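Local coordinates for CLIP-associating protein 2 (Mus musculus, PDB 3WOZ) that contributes to the control of microtubule dynamics through its TOG domains, of which this HEAT-repeat domain is one, at residues Q91-M96 with K110-T115; V62-L67 with G102-K107; E9-C14 with K45-I50. All coordinates share one frame; numbering follows the deposited sequence.

Contact 1 (Q91-M96 with K110-T115)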
ATOM      1  N   GLN A  91      -5.608  -0.402  -0.631  1.00 36.72           N
ATOM      2  CA  GLN A  91      -6.565   0.698  -0.565  1.00 37.10           C
ATOM      3  C   GLN A  91      -5.863   2.048  -0.414  1.00 37.01           C
ATOM      4  O   GLN A  91      -6.297   3.043  -0.994  1.00 36.91           O
ATOM      5  CB  GLN A  91      -7.586   0.488   0.556  1.00 37.33           C
ATOM      6  CG  GLN A  91      -8.638  -0.574   0.258  1.00 38.50           C
ATOM      7  CD  GLN A  91      -9.578  -0.176  -0.869  1.00 41.48           C
ATOM      8  OE1 GLN A  91     -10.190   0.893  -0.832  1.00 42.71           O
ATOM      9  NE2 GLN A  91      -9.696  -1.036  -1.876  1.00 40.83           N
ATOM     10  N   LEU A  92      -4.772   2.071   0.350  1.00 36.97           N
ATOM     11  CA  LEU A  92      -3.977   3.286   0.514  1.00 37.05           C
ATOM     12  C   LEU A  92      -3.301   3.691  -0.793  1.00 37.42           C
ATOM     13  O   LEU A  92      -3.208   4.880  -1.104  1.00 37.12           O
ATOM     14  CB  LEU A  92      -2.940   3.130   1.628  1.00 36.40           C
ATOM     15  CG  LEU A  92      -3.373   3.261   3.089  1.00 36.28           C
ATOM     16  CD1 LEU A  92      -2.163   3.022   3.988  1.00 35.79           C
ATOM     17  CD2 LEU A  92      -4.007   4.636   3.387  1.00 35.53           C
ATOM     18  N   LEU A  93      -2.846   2.703  -1.563  1.00 38.08           N
ATOM     19  CA  LEU A  93      -2.213   2.984  -2.854  1.00 39.05           C
ATOM     20  C   LEU A  93      -3.220   3.501  -3.882  1.00 39.61           C
ATOM     21  O   LEU A  93      -2.898   4.380  -4.685  1.00 39.65           O
ATOM     22  CB  LEU A  93      -1.464   1.762  -3.388  1.00 39.04           C
ATOM     23  CG  LEU A  93      -0.179   1.391  -2.642  1.00 39.21           C
ATOM     24  CD1 LEU A  93       0.254  -0.009  -3.041  1.00 39.53           C
ATOM     25  CD2 LEU A  93       0.933   2.402  -2.902  1.00 38.58           C
ATOM     26  N   LYS A  94      -4.436   2.966  -3.841  1.00 40.25           N
ATOM     27  CA  LYS A  94      -5.523   3.478  -4.671  1.00 41.41           C
ATOM     28  C   LYS A  94      -5.851   4.934  -4.314  1.00 41.67           C
ATOM     29  O   LYS A  94      -5.993   5.775  -5.201  1.00 41.83           O
ATOM     30  CB  LYS A  94      -6.765   2.593  -4.550  1.00 41.67           C
ATOM     31  CG  LYS A  94      -6.625   1.242  -5.238  1.00 42.84           C
ATOM     32  CD  LYS A  94      -7.899   0.427  -5.111  1.00 44.64           C
ATOM     33  CE  LYS A  94      -7.966  -0.641  -6.201  1.00 46.40           C
ATOM     34  NZ  LYS A  94      -9.079  -1.612  -5.975  1.00 47.86           N
ATOM     35  N   LYS A  95      -5.939   5.224  -3.017  1.00 41.99           N
ATOM     36  CA  LYS A  95      -6.166   6.594  -2.539  1.00 42.49           C
ATOM     37  C   LYS A  95      -5.027   7.529  -2.929  1.00 42.81           C
ATOM     38  O   LYS A  95      -5.265   8.660  -3.350  1.00 42.89           O
ATOM     39  CB  LYS A  95      -6.388   6.624  -1.024  1.00 42.44           C
ATOM     40  CG  LYS A  95      -7.729   6.065  -0.583  1.00 42.68           C
ATOM     41  CD  LYS A  95      -8.876   6.810  -1.246  1.00 43.67           C
ATOM     42  CE  LYS A  95     -10.027   5.885  -1.530  1.00 44.45           C
ATOM     43  NZ  LYS A  95     -11.251   6.664  -1.812  1.00 47.22           N
HETATM   44  N   MSE A  96      -3.798   7.037  -2.807  1.00 43.35           N
HETATM   45  CA  MSE A  96      -2.604   7.786  -3.196  1.00 44.06           C
HETATM   46  C   MSE A  96      -2.586   8.087  -4.696  1.00 43.88           C
HETATM   47  O   MSE A  96      -2.000   9.079  -5.126  1.00 43.77           O
HETATM   48  CB  MSE A  96      -1.336   7.025  -2.789  1.00 44.33           C
HETATM   49  CG  MSE A  96      -0.060   7.855  -2.814  1.00 47.35           C
HETATM   50 SE   MSE A  96      -0.051   9.276  -1.459  1.00 55.39          SE
HETATM   51  CE  MSE A  96       1.085  10.554  -2.399  1.00 52.82           C
ATOM     52  N   LYS A 110       1.484   9.581   4.701  1.00 34.80           N
ATOM     53  CA  LYS A 110       1.856   9.310   6.084  1.00 34.88           C
ATOM     54  C   LYS A 110       1.417   7.907   6.507  1.00 34.64           C
ATOM     55  O   LYS A 110       2.204   7.158   7.085  1.00 34.63           O
ATOM     56  CB  LYS A 110       1.267  10.372   7.022  1.00 34.98           C
ATOM     57  CG  LYS A 110       1.428  10.080   8.517  1.00 35.98           C
ATOM     58  CD  LYS A 110       2.887  10.135   8.950  1.00 38.21           C
ATOM     59  CE  LYS A 110       3.026  10.026  10.460  1.00 39.60           C
ATOM     60  NZ  LYS A 110       4.453   9.798  10.835  1.00 42.16           N
ATOM     61  N   ALA A 111       0.161   7.569   6.220  1.00 34.32           N
ATOM     62  CA  ALA A 111      -0.363   6.231   6.492  1.00 34.16           C
ATOM     63  C   ALA A 111       0.437   5.142   5.767  1.00 33.88           C
ATOM     64  O   ALA A 111       0.707   4.084   6.340  1.00 33.85           O
ATOM     65  CB  ALA A 111      -1.834   6.152   6.129  1.00 34.00           C
ATOM     66  N   LEU A 112       0.813   5.407   4.516  1.00 33.74           N
ATOM     67  CA  LEU A 112       1.663   4.494   3.751  1.00 33.86           C
ATOM     68  C   LEU A 112       3.033   4.316   4.399  1.00 34.23           C
ATOM     69  O   LEU A 112       3.547   3.198   4.455  1.00 34.09           O
ATOM     70  CB  LEU A 112       1.846   4.977   2.307  1.00 33.62           C
ATOM     71  CG  LEU A 112       0.729   4.755   1.287  1.00 33.53           C
ATOM     72  CD1 LEU A 112       1.011   5.575   0.031  1.00 32.96           C
ATOM     73  CD2 LEU A 112       0.568   3.264   0.943  1.00 33.66           C
ATOM     74  N   ASP A 113       3.621   5.419   4.872  1.00 34.49           N
ATOM     75  CA  ASP A 113       4.943   5.382   5.497  1.00 35.07           C
ATOM     76  C   ASP A 113       4.908   4.561   6.786  1.00 35.29           C
ATOM     77  O   ASP A 113       5.812   3.765   7.045  1.00 35.29           O
ATOM     78  CB  ASP A 113       5.459   6.799   5.794  1.00 35.45           C
ATOM     79  CG  ASP A 113       5.775   7.597   4.536  1.00 36.32           C
ATOM     80  OD1 ASP A 113       5.882   7.026   3.425  1.00 36.57           O
ATOM     81  OD2 ASP A 113       5.931   8.823   4.664  1.00 39.10           O
ATOM     82  N   ILE A 114       3.860   4.767   7.581  1.00 35.42           N
ATOM     83  CA  ILE A 114       3.636   4.007   8.810  1.00 35.77           C
ATOM     84  C   ILE A 114       3.492   2.516   8.486  1.00 35.80           C
ATOM     85  O   ILE A 114       4.162   1.683   9.090  1.00 35.64           O
ATOM     86  CB  ILE A 114       2.385   4.529   9.582  1.00 35.91           C
ATOM     87  CG1 ILE A 114       2.560   6.000   9.986  1.00 36.05           C
ATOM     88  CG2 ILE A 114       2.074   3.661  10.802  1.00 36.30           C
ATOM     89  CD1 ILE A 114       3.759   6.286  10.854  1.00 37.47           C
ATOM     90  N   THR A 115       2.630   2.197   7.522  1.00 35.93           N
ATOM     91  CA  THR A 115       2.449   0.821   7.044  1.00 36.23           C
ATOM     92  C   THR A 115       3.784   0.189   6.676  1.00 36.63           C
ATOM     93  O   THR A 115       4.101  -0.903   7.132  1.00 36.98           O
ATOM     94  CB  THR A 115       1.513   0.767   5.815  1.00 35.77           C
ATOM     95  OG1 THR A 115       0.259   1.364   6.154  1.00 36.44           O
ATOM     96  CG2 THR A 115       1.271  -0.681   5.358  1.00 35.79           C
TER

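Contact 2 (V62-L67 with G102-K107)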
ATOM      1  N   VAL A  62     -14.699  13.360   7.680  1.00 40.17           N
ATOM      2  CA  VAL A  62     -14.662  12.010   8.235  1.00 39.87           C
ATOM      3  C   VAL A  62     -13.473  11.233   7.662  1.00 39.51           C
ATOM      4  O   VAL A  62     -12.729  10.593   8.411  1.00 39.16           O
ATOM      5  CB  VAL A  62     -15.984  11.244   7.983  1.00 39.68           C
ATOM      6  CG1 VAL A  62     -15.908   9.830   8.540  1.00 40.38           C
ATOM      7  CG2 VAL A  62     -17.168  11.991   8.608  1.00 39.83           C
ATOM      8  N   PHE A  63     -13.291  11.322   6.343  1.00 39.27           N
ATOM      9  CA  PHE A  63     -12.239  10.583   5.642  1.00 39.37           C
ATOM     10  C   PHE A  63     -10.835  11.016   6.072  1.00 39.48           C
ATOM     11  O   PHE A  63      -9.977  10.175   6.312  1.00 39.60           O
ATOM     12  CB  PHE A  63     -12.414  10.684   4.118  1.00 39.09           C
ATOM     13  CG  PHE A  63     -11.365   9.942   3.327  1.00 38.49           C
ATOM     14  CD1 PHE A  63     -10.374  10.638   2.641  1.00 38.34           C
ATOM     15  CD2 PHE A  63     -11.361   8.549   3.277  1.00 38.15           C
ATOM     16  CE1 PHE A  63      -9.399   9.963   1.906  1.00 38.41           C
ATOM     17  CE2 PHE A  63     -10.391   7.862   2.549  1.00 37.98           C
ATOM     18  CZ  PHE A  63      -9.407   8.573   1.858  1.00 38.40           C
ATOM     19  N   SER A  64     -10.615  12.324   6.171  1.00 39.83           N
ATOM     20  CA  SER A  64      -9.345  12.864   6.655  1.00 40.37           C
ATOM     21  C   SER A  64      -9.050  12.482   8.104  1.00 40.50           C
ATOM     22  O   SER A  64      -7.906  12.182   8.443  1.00 40.51           O
ATOM     23  CB  SER A  64      -9.290  14.378   6.480  1.00 40.25           C
ATOM     24  OG  SER A  64      -8.832  14.691   5.180  1.00 41.52           O
HETATM   25  N   MSE A  65     -10.083  12.495   8.945  1.00 40.70           N
HETATM   26  CA  MSE A  65      -9.967  12.023  10.328  1.00 41.30           C
HETATM   27  C   MSE A  65      -9.660  10.524  10.405  1.00 40.15           C
HETATM   28  O   MSE A  65      -8.932  10.076  11.296  1.00 39.68           O
HETATM   29  CB  MSE A  65     -11.254  12.297  11.095  1.00 42.14           C
HETATM   30  CG  MSE A  65     -11.504  13.749  11.443  1.00 46.69           C
HETATM   31 SE   MSE A  65     -13.203  13.860  12.392  1.00 61.49          SE
HETATM   32  CE  MSE A  65     -12.709  12.802  13.960  1.00 53.77           C
ATOM     33  N   PHE A  66     -10.243   9.760   9.481  1.00 39.08           N
ATOM     34  CA  PHE A  66     -10.000   8.321   9.365  1.00 38.24           C
ATOM     35  C   PHE A  66      -8.533   8.045   9.036  1.00 37.88           C
ATOM     36  O   PHE A  66      -7.891   7.233   9.698  1.00 37.20           O
ATOM     37  CB  PHE A  66     -10.949   7.701   8.324  1.00 38.06           C
ATOM     38  CG  PHE A  66     -10.417   6.460   7.648  1.00 37.88           C
ATOM     39  CD1 PHE A  66     -10.251   5.267   8.355  1.00 37.99           C
ATOM     40  CD2 PHE A  66     -10.110   6.479   6.288  1.00 38.15           C
ATOM     41  CE1 PHE A  66      -9.771   4.119   7.718  1.00 38.10           C
ATOM     42  CE2 PHE A  66      -9.634   5.335   5.638  1.00 38.04           C
ATOM     43  CZ  PHE A  66      -9.459   4.153   6.354  1.00 38.11           C
ATOM     44  N   LEU A  67      -8.011   8.737   8.025  1.00 37.80           N
ATOM     45  CA  LEU A  67      -6.594   8.643   7.660  1.00 37.88           C
ATOM     46  C   LEU A  67      -5.646   8.936   8.824  1.00 38.34           C
ATOM     47  O   LEU A  67      -4.610   8.286   8.957  1.00 38.09           O
ATOM     48  CB  LEU A  67      -6.267   9.570   6.490  1.00 37.63           C
ATOM     49  CG  LEU A  67      -6.831   9.188   5.122  1.00 37.53           C
ATOM     50  CD1 LEU A  67      -6.486  10.276   4.123  1.00 35.78           C
ATOM     51  CD2 LEU A  67      -6.323   7.804   4.648  1.00 36.39           C
ATOM     52  N   GLY A 102      -3.876  18.212  -1.873  1.00 39.66           N
ATOM     53  CA  GLY A 102      -2.571  18.186  -1.213  1.00 39.41           C
ATOM     54  C   GLY A 102      -2.603  17.781   0.250  1.00 39.30           C
ATOM     55  O   GLY A 102      -1.860  16.893   0.660  1.00 39.17           O
ATOM     56  N   SER A 103      -3.468  18.425   1.032  1.00 38.99           N
ATOM     57  CA  SER A 103      -3.553  18.160   2.471  1.00 38.79           C
ATOM     58  C   SER A 103      -3.943  16.713   2.775  1.00 38.57           C
ATOM     59  O   SER A 103      -3.442  16.121   3.726  1.00 38.50           O
ATOM     60  CB  SER A 103      -4.530  19.122   3.150  1.00 38.67           C
ATOM     61  OG  SER A 103      -5.844  18.938   2.658  1.00 38.77           O
ATOM     62  N   VAL A 104      -4.835  16.161   1.956  1.00 38.50           N
ATOM     63  CA  VAL A 104      -5.306  14.787   2.105  1.00 38.39           C
ATOM     64  C   VAL A 104      -4.259  13.775   1.613  1.00 38.47           C
ATOM     65  O   VAL A 104      -4.054  12.741   2.253  1.00 38.60           O
ATOM     66  CB  VAL A 104      -6.680  14.582   1.408  1.00 38.53           C
ATOM     67  CG1 VAL A 104      -7.204  13.171   1.625  1.00 38.40           C
ATOM     68  CG2 VAL A 104      -7.696  15.583   1.938  1.00 38.10           C
ATOM     69  N   GLN A 105      -3.592  14.079   0.498  1.00 38.32           N
ATOM     70  CA  GLN A 105      -2.494  13.244  -0.012  1.00 38.38           C
ATOM     71  C   GLN A 105      -1.385  13.061   1.019  1.00 37.90           C
ATOM     72  O   GLN A 105      -0.803  11.977   1.122  1.00 37.67           O
ATOM     73  CB  GLN A 105      -1.889  13.824  -1.299  1.00 38.51           C
ATOM     74  CG  GLN A 105      -2.649  13.474  -2.573  1.00 40.45           C
ATOM     75  CD  GLN A 105      -1.807  13.651  -3.845  1.00 42.49           C
ATOM     76  OE1 GLN A 105      -0.620  13.316  -3.875  1.00 43.80           O
ATOM     77  NE2 GLN A 105      -2.428  14.180  -4.896  1.00 41.63           N
ATOM     78  N   ALA A 106      -1.086  14.125   1.768  1.00 37.24           N
ATOM     79  CA  ALA A 106      -0.091  14.056   2.833  1.00 36.76           C
ATOM     80  C   ALA A 106      -0.462  13.005   3.889  1.00 36.33           C
ATOM     81  O   ALA A 106       0.409  12.287   4.389  1.00 36.39           O
ATOM     82  CB  ALA A 106       0.109  15.426   3.479  1.00 36.99           C
ATOM     83  N   LYS A 107      -1.753  12.912   4.200  1.00 35.39           N
ATOM     84  CA  LYS A 107      -2.257  11.969   5.195  1.00 35.15           C
ATOM     85  C   LYS A 107      -2.215  10.520   4.695  1.00 34.65           C
ATOM     86  O   LYS A 107      -2.000   9.603   5.478  1.00 34.21           O
ATOM     87  CB  LYS A 107      -3.682  12.343   5.610  1.00 35.23           C
ATOM     88  CG  LYS A 107      -3.804  13.676   6.362  1.00 36.45           C
ATOM     89  CD  LYS A 107      -5.275  14.090   6.462  1.00 38.01           C
ATOM     90  CE  LYS A 107      -5.516  15.144   7.548  1.00 39.41           C
ATOM     91  NZ  LYS A 107      -4.805  16.431   7.292  1.00 40.49           N
TER
HETATM   92  O   HOH W   1      -2.464   9.830   8.207  1.00 33.57           O

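Contact 3 (E9-C14 with K45-I50)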
ATOM      1  N   GLU A   9     -19.925   0.618  21.323  1.00 60.90           N
ATOM      2  CA  GLU A   9     -20.599   1.865  20.961  1.00 60.25           C
ATOM      3  C   GLU A   9     -19.744   2.771  20.071  1.00 59.51           C
ATOM      4  O   GLU A   9     -20.260   3.380  19.134  1.00 59.30           O
ATOM      5  CB  GLU A   9     -21.057   2.617  22.221  1.00 60.37           C
ATOM      6  CG  GLU A   9     -21.747   3.966  21.968  1.00 61.28           C
ATOM      7  CD  GLU A   9     -23.175   3.847  21.435  1.00 62.67           C
ATOM      8  OE1 GLU A   9     -23.475   2.904  20.667  1.00 63.03           O
ATOM      9  OE2 GLU A   9     -24.005   4.716  21.784  1.00 63.38           O
ATOM     10  N   VAL A  10     -18.449   2.868  20.376  1.00 58.67           N
ATOM     11  CA  VAL A  10     -17.521   3.635  19.547  1.00 57.88           C
ATOM     12  C   VAL A  10     -17.537   3.095  18.117  1.00 57.53           C
ATOM     13  O   VAL A  10     -17.654   3.862  17.160  1.00 57.42           O
ATOM     14  CB  VAL A  10     -16.080   3.644  20.129  1.00 57.87           C
ATOM     15  CG1 VAL A  10     -15.060   4.053  19.072  1.00 57.38           C
ATOM     16  CG2 VAL A  10     -15.992   4.580  21.322  1.00 57.44           C
ATOM     17  N   LEU A  11     -17.457   1.771  17.990  1.00 57.12           N
ATOM     18  CA  LEU A  11     -17.480   1.108  16.689  1.00 56.74           C
ATOM     19  C   LEU A  11     -18.827   1.286  15.993  1.00 56.60           C
ATOM     20  O   LEU A  11     -18.877   1.428  14.769  1.00 56.48           O
ATOM     21  CB  LEU A  11     -17.111  -0.376  16.821  1.00 56.54           C
ATOM     22  CG  LEU A  11     -15.699  -0.702  17.337  1.00 56.27           C
ATOM     23  CD1 LEU A  11     -15.478  -2.206  17.416  1.00 55.72           C
ATOM     24  CD2 LEU A  11     -14.615  -0.053  16.481  1.00 55.70           C
ATOM     25  N   ASN A  12     -19.906   1.296  16.779  1.00 56.49           N
ATOM     26  CA  ASN A  12     -21.250   1.594  16.269  1.00 56.41           C
ATOM     27  C   ASN A  12     -21.329   2.978  15.629  1.00 56.02           C
ATOM     28  O   ASN A  12     -21.904   3.136  14.554  1.00 56.01           O
ATOM     29  CB  ASN A  12     -22.304   1.484  17.382  1.00 56.63           C
ATOM     30  CG  ASN A  12     -22.679   0.043  17.711  1.00 57.27           C
ATOM     31  OD1 ASN A  12     -22.428  -0.882  16.936  1.00 58.36           O
ATOM     32  ND2 ASN A  12     -23.294  -0.146  18.872  1.00 58.29           N
ATOM     33  N   ARG A  13     -20.746   3.969  16.297  1.00 55.66           N
ATOM     34  CA  ARG A  13     -20.730   5.345  15.799  1.00 55.49           C
ATOM     35  C   ARG A  13     -19.889   5.485  14.524  1.00 55.07           C
ATOM     36  O   ARG A  13     -20.247   6.247  13.627  1.00 55.16           O
ATOM     37  CB  ARG A  13     -20.242   6.309  16.885  1.00 55.68           C
ATOM     38  CG  ARG A  13     -21.200   6.472  18.058  1.00 56.28           C
ATOM     39  CD  ARG A  13     -20.568   7.267  19.191  1.00 57.91           C
ATOM     40  NE  ARG A  13     -21.528   7.519  20.265  1.00 59.95           N
ATOM     41  CZ  ARG A  13     -21.309   8.306  21.319  1.00 60.82           C
ATOM     42  NH1 ARG A  13     -20.148   8.936  21.468  1.00 60.31           N
ATOM     43  NH2 ARG A  13     -22.264   8.465  22.232  1.00 60.79           N
ATOM     44  N   CYS A  14     -18.790   4.736  14.445  1.00 54.40           N
ATOM     45  CA  CYS A  14     -17.956   4.692  13.243  1.00 53.90           C
ATOM     46  C   CYS A  14     -18.677   4.059  12.054  1.00 53.99           C
ATOM     47  O   CYS A  14     -18.421   4.425  10.904  1.00 53.93           O
ATOM     48  CB  CYS A  14     -16.660   3.926  13.509  1.00 53.68           C
ATOM     49  SG  CYS A  14     -15.549   4.717  14.673  1.00 52.30           S
ATOM     50  N   LYS A  45     -11.497  -7.326  14.412  1.00 48.78           N
ATOM     51  CA  LYS A  45     -12.032  -7.809  13.143  1.00 48.59           C
ATOM     52  C   LYS A  45     -13.141  -6.882  12.631  1.00 48.30           C
ATOM     53  O   LYS A  45     -13.147  -6.504  11.460  1.00 48.31           O
ATOM     54  CB  LYS A  45     -12.544  -9.244  13.286  1.00 48.72           C
ATOM     55  CG  LYS A  45     -13.044  -9.873  11.992  1.00 49.39           C
ATOM     56  CD  LYS A  45     -13.609 -11.267  12.246  1.00 50.94           C
ATOM     57  CE  LYS A  45     -14.172 -11.884  10.970  1.00 51.56           C
ATOM     58  NZ  LYS A  45     -13.106 -12.166   9.964  1.00 52.19           N
ATOM     59  N   ARG A  46     -14.057  -6.508  13.520  1.00 47.84           N
ATOM     60  CA  ARG A  46     -15.139  -5.582  13.187  1.00 47.67           C
ATOM     61  C   ARG A  46     -14.609  -4.194  12.800  1.00 47.13           C
ATOM     62  O   ARG A  46     -15.110  -3.578  11.856  1.00 47.05           O
ATOM     63  CB  ARG A  46     -16.142  -5.487  14.343  1.00 47.77           C
ATOM     64  CG  ARG A  46     -17.209  -4.404  14.184  1.00 49.03           C
ATOM     65  CD  ARG A  46     -18.477  -4.769  14.937  1.00 51.68           C
ATOM     66  NE  ARG A  46     -19.261  -3.600  15.349  1.00 53.77           N
ATOM     67  CZ  ARG A  46     -20.100  -2.927  14.563  1.00 54.81           C
ATOM     68  NH1 ARG A  46     -20.264  -3.281  13.291  1.00 56.38           N
ATOM     69  NH2 ARG A  46     -20.767  -1.889  15.047  1.00 54.88           N
ATOM     70  N   LEU A  47     -13.594  -3.718  13.520  1.00 46.39           N
ATOM     71  CA  LEU A  47     -12.984  -2.424  13.218  1.00 45.63           C
ATOM     72  C   LEU A  47     -12.302  -2.423  11.845  1.00 45.24           C
ATOM     73  O   LEU A  47     -12.400  -1.443  11.102  1.00 45.10           O
ATOM     74  CB  LEU A  47     -12.009  -1.995  14.325  1.00 45.65           C
ATOM     75  CG  LEU A  47     -11.200  -0.698  14.155  1.00 45.08           C
ATOM     76  CD1 LEU A  47     -12.063   0.469  13.674  1.00 43.78           C
ATOM     77  CD2 LEU A  47     -10.509  -0.343  15.452  1.00 44.80           C
ATOM     78  N   CYS A  48     -11.621  -3.520  11.515  1.00 44.64           N
ATOM     79  CA  CYS A  48     -11.015  -3.682  10.199  1.00 44.33           C
ATOM     80  C   CYS A  48     -12.056  -3.648   9.085  1.00 44.33           C
ATOM     81  O   CYS A  48     -11.797  -3.113   8.009  1.00 44.08           O
ATOM     82  CB  CYS A  48     -10.210  -4.974  10.125  1.00 44.08           C
ATOM     83  SG  CYS A  48      -8.684  -4.883  11.047  1.00 43.53           S
ATOM     84  N   GLU A  49     -13.229  -4.212   9.361  1.00 44.26           N
ATOM     85  CA  GLU A  49     -14.337  -4.223   8.406  1.00 44.43           C
ATOM     86  C   GLU A  49     -14.933  -2.828   8.227  1.00 43.90           C
ATOM     87  O   GLU A  49     -15.279  -2.433   7.109  1.00 43.99           O
ATOM     88  CB  GLU A  49     -15.403  -5.237   8.831  1.00 44.44           C
ATOM     89  CG  GLU A  49     -14.932  -6.687   8.691  1.00 46.43           C
ATOM     90  CD  GLU A  49     -15.825  -7.692   9.405  1.00 48.80           C
ATOM     91  OE1 GLU A  49     -16.824  -7.280  10.041  1.00 50.93           O
ATOM     92  OE2 GLU A  49     -15.520  -8.901   9.330  1.00 49.39           O
ATOM     93  N   ILE A  50     -15.036  -2.090   9.331  1.00 43.30           N
ATOM     94  CA  ILE A  50     -15.454  -0.688   9.316  1.00 42.89           C
ATOM     95  C   ILE A  50     -14.456   0.188   8.548  1.00 42.53           C
ATOM     96  O   ILE A  50     -14.854   1.033   7.745  1.00 42.30           O
ATOM     97  CB  ILE A  50     -15.639  -0.142  10.753  1.00 43.00           C
ATOM     98  CG1 ILE A  50     -16.883  -0.769  11.401  1.00 43.49           C
ATOM     99  CG2 ILE A  50     -15.743   1.390  10.755  1.00 42.44           C
ATOM    100  CD1 ILE A  50     -16.959  -0.597  12.920  1.00 43.64           C
TER

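Contact 1 (Q91-M96 with K110-T115)
Apolar side chains carry nearly all of this contact, and L112 is at its centre. Its CG is anti to the carbonyl carbon (chi1 -78°), which sends the isobutyl fork across to the helix opposite, where each branch has its own partners. CD2 sits 3.6 Å from L92 CB and also meets L93 CD2, the L93 side chain crossing it at about a right angle. CD1 rests 3.8 Å from M96 CG, in a selenomethionine whose chain bends at chi2. A branched leucine suits this place because its two methyls reach different partners on the facing helix. L92 answers with its own fork: CD1 and CD2 both touch the methyl of A111, a small surface that serves both branches. The backbones come nearest at L92 CA and L112 CA, 6.6 Å apart.

The polar element is T115, met tip to tip by L92, with T115 OG1 3.6 Å from L92 CD1. That hydroxyl is satisfied within its own helix, donating to A111 O at 2.8 Å from above the carbonyl plane, so the same oxygen accepts from both T115 N and T115 OG1. The two helices run antiparallel, their segments at 149°, as in the helical hairpins from which HEAT-repeat domains such as TOG are built.

Contact 2 (V62-L67 with G102-K107)
F63 opens the contact with the edge of its ring. CG lies anti to the backbone N (chi1 -180°), and the ring extends toward V104, whose CG1 lies near the ring plane, 3.9 Å from F63 CE1. One face of the same ring is covered, toward its rim, by CG of L67, one turn on, so the ring has L67 on one face and the valine at its edge.

S64 comes next, where the backbones are close: S64 CA and V104 CA are 6.4 Å apart. A small residue suits such a place. Its OG sits 3.5 Å from V104 CG2, and the aliphatic part of K107 runs past it, K107 CD lying 3.8 Å from S64 O.

L67 ends the walk, directed at the other helix. Its CD1 fits between V104 and K107, 3.9 Å from V104 CG1 and 3.8 Å from K107 CB, crossing both side chains at about a right angle. Beyond the side chains, at the carbonyl ends of L67 and K107, a water joins the two backbones, donating to L67 O (2.7 Å) and to K107 O. K107 works mainly through its methylenes, CB on L67 and CD and CE along S64; an alanine here removes those beyond CB and would probably leave S64 less well covered.

Helices 60-77 and 102-118 run roughly parallel, their segments 29° apart. Helix 85-96 also touches this segment of helix 60-77, through K95 on F63 and L92 on L67, while M65 faces helix 19-34 and F66 meets F51 and F55 edge-to-face.

Contact 3 (E9-C14 with K45-I50)
The two helical segments run nearly side by side in the same direction, 15° apart with their axes 10.3 Å from each other, and L11 lies level with L47, C14 with I50. L11 is the main apolar contributor of the first helix. With CG anti to the carbonyl carbon (chi1 -63°), it sends CD2 to L47, 3.8 Å from L47 CD1, and the two leucines cross at about a right angle. L47 turns the other way at its first torsion, CG anti to the backbone N, so that CB and CD1 of L47 both lie against L11 CD2.

I50 packs with both ends of its branched side chain. CD1 reaches L11, 3.9 Å from L11 CB and 3.3 Å from L11 O, a close approach of a methyl to a carbonyl oxygen; CG2 lies 3.9 Å from C14 CB. A beta-branched residue serves well here, since it covers two successive turns of the facing helix, and the small cysteine accepts it.

R46 lies over this apolar layer. Its chain is extended from CG to NE, and I50 CD1 sits against the centre of one guanidinium face. R46 NH2 comes within 2.7 Å of N12 OD1, which stands at the guanidinium edge, with the amide and guanidinium planes 63° apart. The arginine thus joins a flat, methyl-covered face to a polar rim. Equivalent layers of parallel helices, stacked between successive hairpins, are characteristic of the HEAT-repeat solenoid that forms a TOG domain.

How the contacts relate
Contacts 1 and 2 adjoin, their centres 10 Å apart, and share helix 102-118: contact 2 uses residues 102-107 of it and contact 1 residues 110-115. They touch directly, K95 CD lying 3.6 Å from F63 CZ and the buried leucines meeting with L92 CD2 4.1 Å from L67 CD2, so the three helices pack against one another. Contact 3 stands apart nearer the N-terminus, its centre about 20 Å from the centre of contact 1 and 19 Å from that of contact 2, and touches neither; helix 41-54 leads on to helix 60-77. Contacts 2 and 3 pair near-parallel helices and contact 1 an antiparallel pair, the two kinds of packing found together in a HEAT-repeat solenoid.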